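Local coordinates for putative exported protein (Bordetella parapertussis, PDB 3OCJ) that is of unknown function but has the fold of an S-adenosylmethionine-dependent methyltransferase, and so probably transfers a methyl group to an unidentified substrate, at residues A17-M22 with F59-R64; P37-A42 with L250-L255. One frame throughout, in Å; residues are numbered along the deposited sequence.

Contact 1: A17-M22 with F59-R64; sequences ADLAGM and FLLLYR. With PLM (palmitic acid), chain D.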
ATOM      1  N   ALA A  17       3.092  23.463  11.841  1.00 15.74           N
ATOM      2  CA  ALA A  17       4.165  23.565  12.829  1.00 14.18           C
ATOM      3  C   ALA A  17       4.980  22.273  12.869  1.00 14.00           C
ATOM      4  O   ALA A  17       6.218  22.306  12.872  1.00 17.20           O
ATOM      5  CB  ALA A  17       3.592  23.871  14.213  1.00 16.13           C
ATOM      6  N   ASP A  18       4.303  21.132  12.904  1.00 14.38           N
ATOM      7  CA  ASP A  18       5.012  19.856  12.878  1.00 14.16           C
ATOM      8  C   ASP A  18       5.774  19.672  11.566  1.00 15.90           C
ATOM      9  O   ASP A  18       6.898  19.156  11.559  1.00 15.73           O
ATOM     10  CB  ASP A  18       4.050  18.697  13.108  1.00 15.60           C
ATOM     11  CG  ASP A  18       3.613  18.588  14.553  1.00 16.68           C
ATOM     12  OD1 ASP A  18       4.490  18.643  15.435  1.00 20.98           O
ATOM     13  OD2 ASP A  18       2.404  18.438  14.797  1.00 22.90           O
ATOM     14  N   LEU A  19       5.185  20.118  10.459  1.00 16.21           N
ATOM     15  CA  LEU A  19       5.851  19.987   9.164  1.00 17.65           C
ATOM     16  C   LEU A  19       7.173  20.743   9.158  1.00 17.05           C
ATOM     17  O   LEU A  19       8.185  20.229   8.689  1.00 17.96           O
ATOM     18  CB  LEU A  19       4.962  20.487   8.029  1.00 17.71           C
ATOM     19  CG  LEU A  19       5.646  20.497   6.657  1.00 16.51           C
ATOM     20  CD1 LEU A  19       5.978  19.075   6.177  1.00 16.08           C
ATOM     21  CD2 LEU A  19       4.771  21.228   5.653  1.00 20.31           C
ATOM     22  N   ALA A  20       7.174  21.971   9.668  1.00 16.65           N
ATOM     23  CA  ALA A  20       8.408  22.740   9.687  1.00 17.06           C
ATOM     24  C   ALA A  20       9.491  21.978  10.441  1.00 16.99           C
ATOM     25  O   ALA A  20      10.660  22.023  10.069  1.00 18.98           O
ATOM     26  CB  ALA A  20       8.177  24.109  10.322  1.00 18.06           C
ATOM     27  N   GLY A  21       9.094  21.295  11.515  1.00 17.97           N
ATOM     28  CA  GLY A  21      10.020  20.482  12.290  1.00 18.12           C
ATOM     29  C   GLY A  21      10.562  19.305  11.494  1.00 17.32           C
ATOM     30  O   GLY A  21      11.767  19.028  11.510  1.00 19.85           O
HETATM   31  N   MSE A  22       9.679  18.598  10.793  1.00 16.78           N
HETATM   32  CA  MSE A  22      10.115  17.459   9.985  1.00 16.86           C
HETATM   33  C   MSE A  22      11.051  17.891   8.860  1.00 19.67           C
HETATM   34  O   MSE A  22      12.013  17.187   8.537  1.00 18.32           O
HETATM   35  CB  MSE A  22       8.916  16.692   9.428  1.00 16.81           C
HETATM   36  CG  MSE A  22       8.013  16.134  10.515  1.00 20.36           C
HETATM   37 SE   MSE A  22       8.890  14.919  11.797  0.70 23.39          SE
HETATM   38  CE  MSE A  22       8.862  13.277  10.750  1.00 27.95           C
ATOM     39  N   PHE A  59       2.563  15.343   3.208  1.00 12.38           N
ATOM     40  CA  PHE A  59       1.919  14.278   3.968  1.00 12.68           C
ATOM     41  C   PHE A  59       2.947  13.215   4.374  1.00 15.25           C
ATOM     42  O   PHE A  59       2.958  12.739   5.513  1.00 13.46           O
ATOM     43  CB  PHE A  59       0.778  13.633   3.165  1.00 15.08           C
ATOM     44  CG  PHE A  59      -0.049  12.665   3.970  1.00 12.57           C
ATOM     45  CD1 PHE A  59      -1.209  13.091   4.599  1.00 14.14           C
ATOM     46  CD2 PHE A  59       0.348  11.351   4.122  1.00 12.70           C
ATOM     47  CE1 PHE A  59      -1.962  12.213   5.371  1.00 14.53           C
ATOM     48  CE2 PHE A  59      -0.408  10.461   4.893  1.00 15.62           C
ATOM     49  CZ  PHE A  59      -1.569  10.904   5.514  1.00 13.35           C
ATOM     50  N   LEU A  60       3.818  12.845   3.445  1.00 12.57           N
ATOM     51  CA  LEU A  60       4.847  11.853   3.732  1.00 11.24           C
ATOM     52  C   LEU A  60       5.892  12.359   4.721  1.00 11.96           C
ATOM     53  O   LEU A  60       6.315  11.615   5.594  1.00 12.77           O
ATOM     54  CB  LEU A  60       5.519  11.396   2.440  1.00 13.20           C
ATOM     55  CG  LEU A  60       4.593  10.534   1.574  1.00 13.08           C
ATOM     56  CD1 LEU A  60       5.151  10.387   0.165  1.00 15.12           C
ATOM     57  CD2 LEU A  60       4.356   9.179   2.232  1.00 18.62           C
ATOM     58  N   LEU A  61       6.293  13.623   4.607  1.00 12.08           N
ATOM     59  CA  LEU A  61       7.263  14.165   5.553  1.00 13.23           C
ATOM     60  C   LEU A  61       6.690  14.120   6.964  1.00 13.74           C
ATOM     61  O   LEU A  61       7.400  13.801   7.917  1.00 14.93           O
ATOM     62  CB  LEU A  61       7.622  15.612   5.196  1.00 13.36           C
ATOM     63  CG  LEU A  61       8.602  15.744   4.027  1.00 13.81           C
ATOM     64  CD1 LEU A  61       8.554  17.155   3.461  1.00 14.74           C
ATOM     65  CD2 LEU A  61      10.016  15.385   4.479  1.00 16.95           C
ATOM     66  N   LEU A  62       5.404  14.445   7.078  1.00 11.77           N
ATOM     67  CA  LEU A  62       4.730  14.516   8.382  1.00 13.77           C
ATOM     68  C   LEU A  62       4.461  13.140   8.962  1.00 11.68           C
ATOM     69  O   LEU A  62       4.741  12.886  10.140  1.00 13.42           O
ATOM     70  CB  LEU A  62       3.391  15.243   8.261  1.00 14.07           C
ATOM     71  CG  LEU A  62       3.421  16.760   8.266  1.00 16.82           C
ATOM     72  CD1 LEU A  62       2.079  17.310   7.826  1.00 20.29           C
ATOM     73  CD2 LEU A  62       3.771  17.252   9.666  1.00 19.86           C
ATOM     74  N   TYR A  63       3.892  12.255   8.146  1.00 11.16           N
ATOM     75  CA  TYR A  63       3.309  11.017   8.668  1.00 11.28           C
ATOM     76  C   TYR A  63       4.054   9.750   8.269  1.00 13.66           C
ATOM     77  O   TYR A  63       3.797   8.675   8.817  1.00 15.07           O
ATOM     78  CB  TYR A  63       1.821  10.925   8.288  1.00 11.95           C
ATOM     79  CG  TYR A  63       1.076  12.195   8.660  1.00 12.37           C
ATOM     80  CD1 TYR A  63       0.991  12.611   9.987  1.00 12.76           C
ATOM     81  CD2 TYR A  63       0.491  12.995   7.683  1.00 13.27           C
ATOM     82  CE1 TYR A  63       0.341  13.794  10.323  1.00 13.93           C
ATOM     83  CE2 TYR A  63      -0.172  14.172   8.015  1.00 14.72           C
ATOM     84  CZ  TYR A  63      -0.242  14.563   9.327  1.00 14.25           C
ATOM     85  OH  TYR A  63      -0.899  15.741   9.648  1.00 17.87           O
ATOM     86  N   ARG A  64       4.936   9.860   7.274  1.00 13.34           N
ATOM     87  CA  ARG A  64       5.875   8.784   6.939  1.00 13.28           C
ATOM     88  C   ARG A  64       5.185   7.479   6.532  1.00 13.23           C
ATOM     89  O   ARG A  64       5.702   6.383   6.729  1.00 14.37           O
ATOM     90  CB  ARG A  64       6.888   8.584   8.071  1.00 15.73           C
ATOM     91  CG  ARG A  64       7.667   9.868   8.361  1.00 14.89           C
ATOM     92  CD  ARG A  64       8.794   9.674   9.363  1.00 21.42           C
ATOM     93  NE  ARG A  64       8.316   9.179  10.643  1.00 28.59           N
ATOM     94  CZ  ARG A  64       8.585   7.967  11.121  1.00 28.42           C
ATOM     95  NH1 ARG A  64       8.107   7.600  12.299  1.00 29.08           N
ATOM     96  NH2 ARG A  64       9.336   7.125  10.426  1.00 26.84           N
TER
HETATM   97  C1  PLM D 305       1.402   1.747   1.489  1.00 15.16           C
HETATM   98  O1  PLM D 305       0.695   1.180   0.630  1.00 21.49           O
HETATM   99  O2  PLM D 305       0.841   2.208   2.506  1.00 16.26           O
HETATM  100  C2  PLM D 305       2.905   1.900   1.331  1.00 16.29           C
HETATM  101  C3  PLM D 305       3.414   1.530  -0.063  1.00 16.90           C
HETATM  102  C4  PLM D 305       4.868   1.991  -0.172  1.00 21.79           C
HETATM  103  C5  PLM D 305       5.579   1.485  -1.420  1.00 25.39           C
HETATM  104  C6  PLM D 305       4.998   2.079  -2.700  1.00 25.87           C
HETATM  105  C7  PLM D 305       4.640   3.553  -2.567  1.00 25.00           C
HETATM  106  C8  PLM D 305       5.848   4.463  -2.375  1.00 24.06           C
HETATM  107  C9  PLM D 305       5.342   5.900  -2.303  1.00 22.44           C
HETATM  108  CA  PLM D 305       6.430   6.931  -2.566  1.00 20.86           C
HETATM  109  CB  PLM D 305       5.789   8.226  -3.050  1.00 23.61           C
HETATM  110  CC  PLM D 305       6.722   9.417  -2.907  1.00 21.98           C
HETATM  111  CD  PLM D 305       6.024  10.692  -3.360  1.00 26.31           C
HETATM  112  CE  PLM D 305       6.906  11.898  -3.050  1.00 26.17           C
HETATM  113  CF  PLM D 305       6.105  13.190  -3.036  1.00 26.56           C
HETATM  114  CG  PLM D 305       5.446  13.483  -4.374  1.00 26.38           C
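Met-22, present as selenomethionine, curls over the C-terminal turn of helix 55-63 and meets Leu-61, Leu-62 and Arg-64. Its CB already lies 3.6 Å from the carbonyl O of Leu-61, and CG stays close to the same oxygen. The chain then bends twice: chi2 of -58° swings SE out of an extended line, and chi3 of -81° turns CE back toward the other helix. CE thereby comes to 3.2 Å from Leu-61 O, so that CB, CG and the terminal methyl gather around one backbone oxygen. CE also lies 3.9 Å from Arg-64 CD, the two side chains crossing at about a right angle.

Beside it, Leu-62 extends from helix 55-63 with its CD2 methyl, which abuts the backbone of helix 15-33 at 3.3 Å from Leu-19 N and also rests 3.7 Å from Asp-18 CB. Leu-19 answers with CB against the same leucine, while its CD1 passes obliquely by Leu-61 and approaches Leu-61 CB to 4.0 Å. No hydrogen bond spans the two segments. The polar tips are held elsewhere: Asp-18 OD2 bonds Ser-11 OG, and Arg-64 NH2, just past the helix end, bonds Gln-262 O.

The helix segments cross almost perpendicularly, at 86°, with axes 8.9 Å apart, so the contact is confined to about one turn of each. Leu-61 continues inward onto Leu-48 and Leu-51 of helix 41-53, and Leu-60 sends CD1 to 3.6 Å from CC of the bound palmitic acid. Helix 55-63 thus lies between the outer helix 15-33 and the acyl chain, in the N-terminal helical part that precedes the methyltransferase sheet.

Contact 2: P37-A42 with L250-L255; sequences PGFDVA and LQLQQL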
ATOM      1  N   PRO A  37      26.467   9.767  -4.086  1.00 36.50           N
ATOM      2  CA  PRO A  37      26.699   9.627  -5.528  1.00 40.03           C
ATOM      3  C   PRO A  37      25.499  10.105  -6.341  1.00 40.58           C
ATOM      4  O   PRO A  37      24.408   9.547  -6.208  1.00 39.99           O
ATOM      5  CB  PRO A  37      26.887   8.117  -5.703  1.00 42.04           C
ATOM      6  CG  PRO A  37      27.383   7.643  -4.381  1.00 42.42           C
ATOM      7  CD  PRO A  37      26.706   8.511  -3.356  1.00 43.90           C
ATOM      8  N   GLY A  38      25.697  11.133  -7.162  1.00 39.35           N
ATOM      9  CA  GLY A  38      24.644  11.626  -8.033  1.00 38.59           C
ATOM     10  C   GLY A  38      23.878  12.822  -7.491  1.00 33.53           C
ATOM     11  O   GLY A  38      23.214  13.531  -8.248  1.00 35.11           O
ATOM     12  N   PHE A  39      23.971  13.048  -6.184  1.00 30.76           N
ATOM     13  CA  PHE A  39      23.235  14.129  -5.536  1.00 27.05           C
ATOM     14  C   PHE A  39      24.079  14.829  -4.475  1.00 25.48           C
ATOM     15  O   PHE A  39      24.244  14.310  -3.372  1.00 26.57           O
ATOM     16  CB  PHE A  39      21.958  13.583  -4.885  1.00 30.56           C
ATOM     17  CG  PHE A  39      21.099  12.779  -5.816  1.00 27.81           C
ATOM     18  CD1 PHE A  39      20.092  13.386  -6.547  1.00 28.48           C
ATOM     19  CD2 PHE A  39      21.298  11.416  -5.961  1.00 37.18           C
ATOM     20  CE1 PHE A  39      19.303  12.651  -7.403  1.00 26.11           C
ATOM     21  CE2 PHE A  39      20.508  10.673  -6.817  1.00 36.46           C
ATOM     22  CZ  PHE A  39      19.508  11.291  -7.541  1.00 33.62           C
ATOM     23  N   ASP A  40      24.607  16.007  -4.799  1.00 29.15           N
ATOM     24  CA  ASP A  40      25.348  16.774  -3.804  1.00 27.17           C
ATOM     25  C   ASP A  40      24.374  17.430  -2.828  1.00 26.32           C
ATOM     26  O   ASP A  40      23.154  17.321  -2.998  1.00 24.85           O
ATOM     27  CB  ASP A  40      26.325  17.789  -4.436  1.00 29.52           C
ATOM     28  CG  ASP A  40      25.635  18.855  -5.281  1.00 35.87           C
ATOM     29  OD1 ASP A  40      24.399  19.003  -5.206  1.00 34.93           O
ATOM     30  OD2 ASP A  40      26.352  19.563  -6.022  1.00 37.38           O
ATOM     31  N   VAL A  41      24.910  18.074  -1.795  1.00 27.22           N
ATOM     32  CA  VAL A  41      24.093  18.681  -0.744  1.00 26.05           C
ATOM     33  C   VAL A  41      23.037  19.640  -1.295  1.00 27.55           C
ATOM     34  O   VAL A  41      21.864  19.584  -0.906  1.00 25.25           O
ATOM     35  CB  VAL A  41      24.969  19.405   0.305  1.00 28.28           C
ATOM     36  CG1 VAL A  41      24.146  20.405   1.110  1.00 28.63           C
ATOM     37  CG2 VAL A  41      25.648  18.392   1.220  1.00 33.56           C
ATOM     38  N   ALA A  42      23.456  20.522  -2.198  1.00 26.66           N
ATOM     39  CA  ALA A  42      22.539  21.473  -2.815  1.00 31.35           C
ATOM     40  C   ALA A  42      21.391  20.760  -3.518  1.00 26.76           C
ATOM     41  O   ALA A  42      20.234  21.163  -3.399  1.00 26.99           O
ATOM     42  CB  ALA A  42      23.282  22.381  -3.794  1.00 34.61           C
ATOM     43  N   LEU A 250      16.407   4.513  -8.996  1.00 16.25           N
ATOM     44  CA  LEU A 250      16.576   3.824  -7.721  1.00 13.68           C
ATOM     45  C   LEU A 250      17.423   4.657  -6.749  1.00 17.22           C
ATOM     46  O   LEU A 250      17.090   4.772  -5.564  1.00 16.23           O
ATOM     47  CB  LEU A 250      17.191   2.430  -7.916  1.00 13.96           C
ATOM     48  CG  LEU A 250      17.396   1.657  -6.617  1.00 17.33           C
ATOM     49  CD1 LEU A 250      16.074   1.412  -5.884  1.00 19.04           C
ATOM     50  CD2 LEU A 250      18.095   0.332  -6.912  1.00 18.82           C
ATOM     51  N   GLN A 251      18.518   5.240  -7.239  1.00 17.63           N
ATOM     52  CA  GLN A 251      19.344   6.100  -6.394  1.00 17.98           C
ATOM     53  C   GLN A 251      18.512   7.253  -5.847  1.00 19.18           C
ATOM     54  O   GLN A 251      18.593   7.587  -4.664  1.00 19.14           O
ATOM     55  CB  GLN A 251      20.540   6.657  -7.171  1.00 21.61           C
ATOM     56  CG  GLN A 251      21.573   5.610  -7.540  1.00 31.79           C
ATOM     57  CD  GLN A 251      22.767   6.201  -8.266  1.00 50.89           C
ATOM     58  OE1 GLN A 251      22.613   7.000  -9.191  1.00 58.48           O
ATOM     59  NE2 GLN A 251      23.966   5.809  -7.851  1.00 54.35           N
ATOM     60  N   LEU A 252      17.705   7.851  -6.715  1.00 16.75           N
ATOM     61  CA  LEU A 252      16.807   8.926  -6.299  1.00 17.44           C
ATOM     62  C   LEU A 252      15.868   8.453  -5.180  1.00 17.92           C
ATOM     63  O   LEU A 252      15.751   9.100  -4.137  1.00 16.92           O
ATOM     64  CB  LEU A 252      16.016   9.454  -7.495  1.00 19.46           C
ATOM     65  CG  LEU A 252      14.958  10.517  -7.179  1.00 18.77           C
ATOM     66  CD1 LEU A 252      15.605  11.812  -6.695  1.00 21.07           C
ATOM     67  CD2 LEU A 252      14.059  10.788  -8.382  1.00 22.50           C
ATOM     68  N   GLN A 253      15.203   7.325  -5.400  1.00 14.97           N
ATOM     69  CA  GLN A 253      14.312   6.768  -4.390  1.00 15.12           C
ATOM     70  C   GLN A 253      15.029   6.510  -3.070  1.00 15.92           C
ATOM     71  O   GLN A 253      14.510   6.827  -1.999  1.00 15.73           O
ATOM     72  CB  GLN A 253      13.698   5.471  -4.892  1.00 13.58           C
ATOM     73  CG  GLN A 253      12.861   4.789  -3.840  1.00 14.38           C
ATOM     74  CD  GLN A 253      12.211   3.557  -4.389  1.00 13.95           C
ATOM     75  OE1 GLN A 253      11.359   3.643  -5.272  1.00 14.78           O
ATOM     76  NE2 GLN A 253      12.595   2.400  -3.867  1.00 15.97           N
ATOM     77  N   GLN A 254      16.231   5.955  -3.139  1.00 15.87           N
ATOM     78  CA  GLN A 254      16.968   5.641  -1.927  1.00 16.61           C
ATOM     79  C   GLN A 254      17.285   6.890  -1.109  1.00 17.11           C
ATOM     80  O   GLN A 254      17.209   6.868   0.118  1.00 16.51           O
ATOM     81  CB  GLN A 254      18.249   4.885  -2.264  1.00 17.94           C
ATOM     82  CG  GLN A 254      17.970   3.506  -2.824  1.00 20.84           C
ATOM     83  CD  GLN A 254      19.208   2.839  -3.366  1.00 24.31           C
ATOM     84  OE1 GLN A 254      20.151   3.505  -3.792  1.00 27.52           O
ATOM     85  NE2 GLN A 254      19.210   1.512  -3.356  1.00 23.80           N
ATOM     86  N   LEU A 255      17.649   7.973  -1.786  1.00 16.38           N
ATOM     87  CA  LEU A 255      17.947   9.218  -1.092  1.00 17.63           C
ATOM     88  C   LEU A 255      16.668   9.778  -0.491  1.00 16.09           C
ATOM     89  O   LEU A 255      16.623  10.142   0.692  1.00 18.42           O
ATOM     90  CB  LEU A 255      18.568  10.225  -2.060  1.00 20.46           C
ATOM     91  CG  LEU A 255      18.921  11.579  -1.442  1.00 26.94           C
ATOM     92  CD1 LEU A 255      19.946  11.416  -0.324  1.00 24.95           C
ATOM     93  CD2 LEU A 255      19.442  12.511  -2.522  1.00 36.77           C
TER
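Phe-39, in extended conformation, follows a Gly-38 of positive phi and precedes helix 41-53, its CA 8.3 Å from that of Leu-252, where the backbone of 37-42 comes nearest to helix 247-261. With CG anti to its carbonyl carbon (chi1 -53°), Phe-39 carries its ring toward the helix, among Gln-251, Leu-252 and Leu-255. The far end of the ring meets Leu-252: CZ is 3.8 Å from Leu-252 CA, and CE1 is 3.9 Å from Leu-252 CD1, the side chains crossing at about a right angle. At the ring edge, close to its plane, CE2 touches Gln-251 CB at 4.0 Å. Leu-255 slides past in the opposite direction, and its CD2 packs at the root of the ring, 3.6 Å from Phe-39 CB.

These contacts are apolar. Gln-251 runs out beyond them toward Pro-37, but its NE2 remains 4.1 Å from Pro-37 O, too far for a hydrogen bond, and its amide plane stands 70° from the phenyl ring. Leu-47 of helix 41-53 packs on Phe-39, Leu-252 and Leu-255 alike, closing a small hydrophobic cluster, and the ring of His-248 also meets Phe-39.

Immediately after the aromatic residue, Asp-40 takes the N-cap position of helix 41-53, its OD1 accepting from Arg-43 N. Here an aromatic side chain just before a capped helix start is buried against a second helix. That second helix, 247-261, lies in the chain between strands 221-226 and 286-289 of the methyltransferase-like sheet, and the contact joins this connection to the N-terminal helices, consistent with the elaborations seen in this fold.

In the fold
Contact 1 is a surface contact and contact 2 a largely buried one, although the first buries about a third more area, 308 Å² against 234 Å². Neither uses a hydrogen bond between its segments. Contact 1 joins two helices near in sequence and mixes leucine methyls and the selenomethionine chain with backbone atoms; contact 2 brings residues more than 200 positions apart together around one aromatic ring. Their centres are 21 Å apart. Helix 41-53 relates them: it begins within 37-42, leads into helix 55-63, and packs against Leu-61 of contact 1 and Leu-252 of contact 2. Only contact 1 touches the bound palmitic acid; the Leu-252 side chain is about 9 Å from it.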